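Local coordinates for protein phenolic acid decarboxylase (Sedimentibacter hydroxybenzoicus, PDB 7AE5) that catalyses the reversible, non-oxidative decarboxylation of 4-hydroxybenzoate and 3,4-dihydroxybenzoate, as an oxygen-sensitive UbiD-family enzyme dependent on prenylated FMN and manganese, at residues E10-L15 / A50-K55; E16-L21 / H74-G79. One frame throughout, in Å; residues are numbered along the deposited sequence.

Contact 1 of 2, residues E10-L15 / A50-K55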
loop_
_atom_site.group_PDB
_atom_site.type_symbol
_atom_site.label_atom_id
_atom_site.label_comp_id
_atom_site.label_asym_id
_atom_site.label_seq_id
_atom_site.Cartn_x
_atom_site.Cartn_y
_atom_site.Cartn_z
ATOM N N GLU C 10 44.848 8.294 34.781
ATOM C CA GLU C 10 43.968 8.015 35.910
ATOM C C GLU C 10 42.817 7.111 35.491
ATOM O O GLU C 10 42.457 6.175 36.213
ATOM C CB GLU C 10 43.437 9.320 36.502
ATOM C CG GLU C 10 44.416 10.033 37.421
ATOM C CD GLU C 10 43.958 11.434 37.786
ATOM O OE1 GLU C 10 42.749 11.718 37.649
ATOM O OE2 GLU C 10 44.806 12.249 38.208
ATOM N N PHE C 11 42.238 7.367 34.315
ATOM C CA PHE C 11 41.148 6.529 33.827
ATOM C C PHE C 11 41.639 5.130 33.480
ATOM O O PHE C 11 40.937 4.143 33.725
ATOM C CB PHE C 11 40.490 7.184 32.613
ATOM C CG PHE C 11 39.301 6.431 32.092
ATOM C CD1 PHE C 11 38.205 6.192 32.904
ATOM C CD2 PHE C 11 39.277 5.964 30.789
ATOM C CE1 PHE C 11 37.109 5.500 32.428
ATOM C CE2 PHE C 11 38.183 5.273 30.306
ATOM C CZ PHE C 11 37.097 5.040 31.126
ATOM N N LEU C 12 42.842 5.027 32.911
ATOM C CA LEU C 12 43.371 3.722 32.526
ATOM C C LEU C 12 43.574 2.829 33.745
ATOM O O LEU C 12 43.250 1.636 33.710
ATOM C CB LEU C 12 44.684 3.897 31.764
ATOM C CG LEU C 12 44.586 4.293 30.288
ATOM C CD1 LEU C 12 45.957 4.246 29.625
ATOM C CD2 LEU C 12 43.593 3.412 29.545
ATOM N N GLU C 13 44.106 3.389 34.833
ATOM C CA GLU C 13 44.342 2.588 36.030
ATOM C C GLU C 13 43.030 2.181 36.689
ATOM O O GLU C 13 42.920 1.075 37.231
ATOM C CB GLU C 13 45.223 3.359 37.013
ATOM N N VAL C 14 42.028 3.061 36.659
ATOM C CA VAL C 14 40.699 2.685 37.131
ATOM C C VAL C 14 40.150 1.537 36.294
ATOM O O VAL C 14 39.568 0.583 36.824
ATOM C CB VAL C 14 39.760 3.905 37.115
ATOM C CG1 VAL C 14 38.309 3.467 37.241
ATOM C CG2 VAL C 14 40.130 4.866 38.231
ATOM N N LEU C 15 40.343 1.606 34.974
ATOM C CA LEU C 15 39.894 0.532 34.092
ATOM C C LEU C 15 40.572 -0.786 34.444
ATOM O O LEU C 15 39.914 -1.827 34.553
ATOM C CB LEU C 15 40.172 0.899 32.633
ATOM C CG LEU C 15 39.287 1.932 31.932
ATOM C CD1 LEU C 15 39.739 2.105 30.491
ATOM C CD2 LEU C 15 37.825 1.529 31.986
ATOM N N ALA C 50 39.584 -2.192 27.346
ATOM C CA ALA C 50 40.611 -1.503 26.587
ATOM C C ALA C 50 41.855 -2.380 26.522
ATOM O O ALA C 50 42.092 -3.221 27.393
ATOM C CB ALA C 50 40.941 -0.151 27.217
ATOM N N VAL C 51 42.645 -2.193 25.471
ATOM C CA VAL C 51 43.830 -3.006 25.233
ATOM C C VAL C 51 45.043 -2.088 25.198
ATOM O O VAL C 51 45.076 -1.122 24.428
ATOM C CB VAL C 51 43.706 -3.821 23.935
ATOM C CG1 VAL C 51 44.968 -4.622 23.691
ATOM C CG2 VAL C 51 42.500 -4.746 24.010
ATOM N N PHE C 52 46.036 -2.394 26.031
ATOM C CA PHE C 52 47.222 -1.564 26.207
ATOM C C PHE C 52 48.437 -2.320 25.686
ATOM O O PHE C 52 48.741 -3.418 26.163
ATOM C CB PHE C 52 47.399 -1.196 27.681
ATOM C CG PHE C 52 48.432 -0.134 27.929
ATOM C CD1 PHE C 52 49.762 -0.471 28.119
ATOM C CD2 PHE C 52 48.070 1.202 27.988
ATOM C CE1 PHE C 52 50.712 0.505 28.354
ATOM C CE2 PHE C 52 49.015 2.183 28.223
ATOM C CZ PHE C 52 50.338 1.834 28.406
ATOM N N PHE C 53 49.127 -1.732 24.711
ATOM C CA PHE C 53 50.324 -2.323 24.123
ATOM C C PHE C 53 51.552 -1.611 24.674
ATOM O O PHE C 53 51.745 -0.416 24.422
ATOM C CB PHE C 53 50.299 -2.229 22.599
ATOM C CG PHE C 53 49.113 -2.892 21.968
ATOM C CD1 PHE C 53 47.920 -2.207 21.815
ATOM C CD2 PHE C 53 49.190 -4.201 21.522
ATOM C CE1 PHE C 53 46.831 -2.811 21.233
ATOM C CE2 PHE C 53 48.101 -4.810 20.937
ATOM C CZ PHE C 53 46.922 -4.113 20.793
ATOM N N GLU C 54 52.384 -2.344 25.411
ATOM C CA GLU C 54 53.576 -1.738 25.990
ATOM C C GLU C 54 54.724 -1.656 24.993
ATOM O O GLU C 54 55.554 -0.746 25.088
ATOM C CB GLU C 54 54.013 -2.519 27.230
ATOM N N LYS C 55 54.790 -2.580 24.037
ATOM C CA LYS C 55 55.913 -2.669 23.112
ATOM C C LYS C 55 55.393 -2.853 21.695
ATOM O O LYS C 55 54.701 -3.835 21.408
ATOM C CB LYS C 55 56.847 -3.822 23.493
#
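Ala50, at the start of its strand, offers its CB to the methyl CD1 of Leu15, 4.2 Å away, in a light apolar touch between helix and sheet. The backbones stay well apart here, with Leu15 CA and Ala50 CA 7.8 Å from each other, so the longer leucine side chain does most of the bridging. Val51 belongs to the other side of the strand, where it meets Ala41 of helix 33-43 and Leu471 of the second subunit. Helix 8-17 thus lies on one face of the mixed sheet formed by strands 21-24, 50-53 and 62-65, and helix 33-43 on the other, an alpha/beta layering of the UbiD N-terminal region edged by the much later strand 304-306. Phe52 returns to the helix side. Its CG stands anti to the backbone N (chi1 -169°), which swings the ring toward Leu12, and the two side chains cross at about a right angle. One methyl does the touching: Leu12 CD1 comes in obliquely on the ring, 3.9 Å from Phe52 CE2 and 4.1 Å from Phe52 CD2. The same ring takes part in a cation-pi interaction with Arg23 of the neighbouring strand, while Phe53 turns back to pack on Ile34 and Ala37.

Contact 2 of 2, residues E16-L21 / H74-G79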
loop_
_atom_site.group_PDB
_atom_site.type_symbol
_atom_site.label_atom_id
_atom_site.label_comp_id
_atom_site.label_asym_id
_atom_site.label_seq_id
_atom_site.Cartn_x
_atom_site.Cartn_y
_atom_site.Cartn_z
ATOM N N GLU C 16 41.896 -0.759 34.623
ATOM C CA GLU C 16 42.623 -1.983 34.944
ATOM C C GLU C 16 42.221 -2.527 36.309
ATOM O O GLU C 16 42.157 -3.746 36.503
ATOM C CB GLU C 16 44.130 -1.731 34.892
ATOM C CG GLU C 16 44.968 -2.974 35.139
ATOM C CD GLU C 16 46.444 -2.751 34.873
ATOM O OE1 GLU C 16 46.957 -1.668 35.226
ATOM O OE2 GLU C 16 47.091 -3.659 34.311
ATOM N N GLN C 17 41.944 -1.638 37.266
ATOM C CA GLN C 17 41.534 -2.086 38.593
ATOM C C GLN C 17 40.189 -2.799 38.544
ATOM O O GLN C 17 39.978 -3.791 39.252
ATOM C CB GLN C 17 41.476 -0.899 39.552
ATOM C CG GLN C 17 42.700 -0.753 40.438
ATOM C CD GLN C 17 42.703 0.552 41.210
ATOM O OE1 GLN C 17 41.759 1.338 41.126
ATOM N NE2 GLN C 17 43.767 0.789 41.971
ATOM N N GLU C 18 39.269 -2.313 37.712
ATOM C CA GLU C 18 37.952 -2.920 37.570
ATOM C C GLU C 18 37.945 -4.101 36.609
ATOM O O GLU C 18 36.877 -4.669 36.359
ATOM C CB GLU C 18 36.939 -1.871 37.102
ATOM C CG GLU C 18 36.792 -0.687 38.045
ATOM C CD GLU C 18 36.003 -1.025 39.295
ATOM O OE1 GLU C 18 36.196 -0.339 40.322
ATOM O OE2 GLU C 18 35.192 -1.972 39.251
ATOM N N GLY C 19 39.100 -4.485 36.069
ATOM C CA GLY C 19 39.158 -5.591 35.134
ATOM C C GLY C 19 38.773 -5.247 33.716
ATOM O O GLY C 19 38.353 -6.134 32.967
ATOM N N GLN C 20 38.905 -3.982 33.318
ATOM C CA GLN C 20 38.505 -3.528 31.993
ATOM C C GLN C 20 39.697 -3.067 31.157
ATOM O O GLN C 20 39.550 -2.217 30.276
ATOM C CB GLN C 20 37.470 -2.410 32.107
ATOM C CG GLN C 20 36.104 -2.888 32.560
ATOM C CD GLN C 20 35.574 -4.016 31.699
ATOM O OE1 GLN C 20 35.283 -5.106 32.194
ATOM N NE2 GLN C 20 35.449 -3.763 30.402
ATOM N N LEU C 21 40.878 -3.624 31.415
ATOM C CA LEU C 21 42.065 -3.266 30.649
ATOM C C LEU C 21 42.998 -4.467 30.586
ATOM O O LEU C 21 43.259 -5.110 31.607
ATOM C CB LEU C 21 42.776 -2.052 31.264
ATOM C CG LEU C 21 43.815 -1.310 30.415
ATOM C CD1 LEU C 21 43.983 0.103 30.933
ATOM C CD2 LEU C 21 45.164 -2.021 30.412
ATOM N N HIS C 74 32.204 2.877 29.603
ATOM C CA HIS C 74 31.375 4.078 29.561
ATOM C C HIS C 74 30.855 4.435 30.947
ATOM O O HIS C 74 30.844 5.611 31.330
ATOM C CB HIS C 74 30.214 3.865 28.588
ATOM C CG HIS C 74 29.523 5.126 28.173
ATOM N ND1 HIS C 74 28.616 5.780 28.978
ATOM C CD2 HIS C 74 29.593 5.844 27.026
ATOM C CE1 HIS C 74 28.163 6.850 28.350
ATOM N NE2 HIS C 74 28.740 6.912 27.163
ATOM N N ALA C 75 30.420 3.431 31.713
ATOM C CA ALA C 75 29.954 3.680 33.073
ATOM C C ALA C 75 31.069 4.259 33.933
ATOM O O ALA C 75 30.872 5.254 34.639
ATOM C CB ALA C 75 29.416 2.387 33.687
ATOM N N LEU C 76 32.254 3.646 33.880
ATOM C CA LEU C 76 33.384 4.157 34.648
ATOM C C LEU C 76 33.794 5.545 34.183
ATOM O O LEU C 76 34.298 6.343 34.984
ATOM C CB LEU C 76 34.566 3.193 34.546
ATOM C CG LEU C 76 34.333 1.786 35.095
ATOM C CD1 LEU C 76 35.447 0.852 34.652
ATOM C CD2 LEU C 76 34.224 1.812 36.611
ATOM N N MET C 77 33.593 5.852 32.898
ATOM C CA MET C 77 33.912 7.184 32.397
ATOM C C MET C 77 33.157 8.251 33.176
ATOM O O MET C 77 33.725 9.287 33.536
ATOM C CB MET C 77 33.592 7.275 30.904
ATOM C CG MET C 77 33.537 8.694 30.361
ATOM S SD MET C 77 33.073 8.780 28.620
ATOM C CE MET C 77 31.286 8.809 28.743
ATOM N N LEU C 78 31.886 8.000 33.474
ATOM C CA LEU C 78 31.067 8.934 34.231
ATOM C C LEU C 78 31.186 8.745 35.735
ATOM O O LEU C 78 30.408 9.345 36.483
ATOM C CB LEU C 78 29.605 8.813 33.812
ATOM C CG LEU C 78 29.416 9.112 32.331
ATOM C CD1 LEU C 78 28.464 8.127 31.659
ATOM C CD2 LEU C 78 28.954 10.536 32.205
ATOM N N GLY C 79 32.137 7.935 36.190
ATOM C CA GLY C 79 32.326 7.734 37.612
ATOM C C GLY C 79 31.286 6.860 38.272
ATOM O O GLY C 79 31.050 6.994 39.477
#
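Leu76 reaches out from the last turn of helix 71-77 with both methyls against the aliphatic part of Glu18, the two side chains running at a slant to each other. Leu76 CD2 lies 3.9 Å from Glu18 CG, and Leu76 CD1 sits 4.0 Å from Glu18 CB, so CD1 lies against both CB and CG, while CD2 reaches CG from the same side. A bend at chi2 (-75°) turns the chain of Glu18 beyond CG, and the contact rests chiefly on CB and CG, with the carboxylate carried on beyond them. Gln20 approaches the same leucine more loosely, its CG 4.3 Å from Leu76 CD1. Here too a methylene packs; the amide nitrogen NE2 is hydrogen-bonded to Asn73 OD1 and the backbone O of Asn47, which help fix the amide. Phe11 and Leu15 of helix 8-17 add further apolar neighbours to Leu76. The backbone between Glu18 and Gln20 turns at Gly19, whose positive phi (81°) goes with the Schellman motif closing helix 8-17, and Gly19 N bonds to Glu16 O at 3.2 Å. Gly79 has the equivalent place on the other side, with Gly79 N held by Leu76 O at 2.9 Å. Two helix C-termini of the UbiD N-terminal domain, each ended by a Schellman motif with a glycine at its positive-phi position, face each other with Leu76 between them.

Contacts 1 and 2, whose centres lie 10 Å apart, both draw on helix 8-17: contact 1 uses its body, contact 2 its C-terminal end and the turn that follows. Their segments alternate along the chain, 10-15, 16-21, 50-55 and 74-79, so the two long-range connections cross. They are also joined directly, Leu15 O to Gln20 N at 2.7 Å and Ala50 N to Gln20 O at 2.9 Å, both probable hydrogen bonds, while Phe11 CE1 packs near Met77 N. Together they tie one helix to the mixed sheet and to helix 71-77, within the N-terminal domain and away from the predicted cofactor and metal sites.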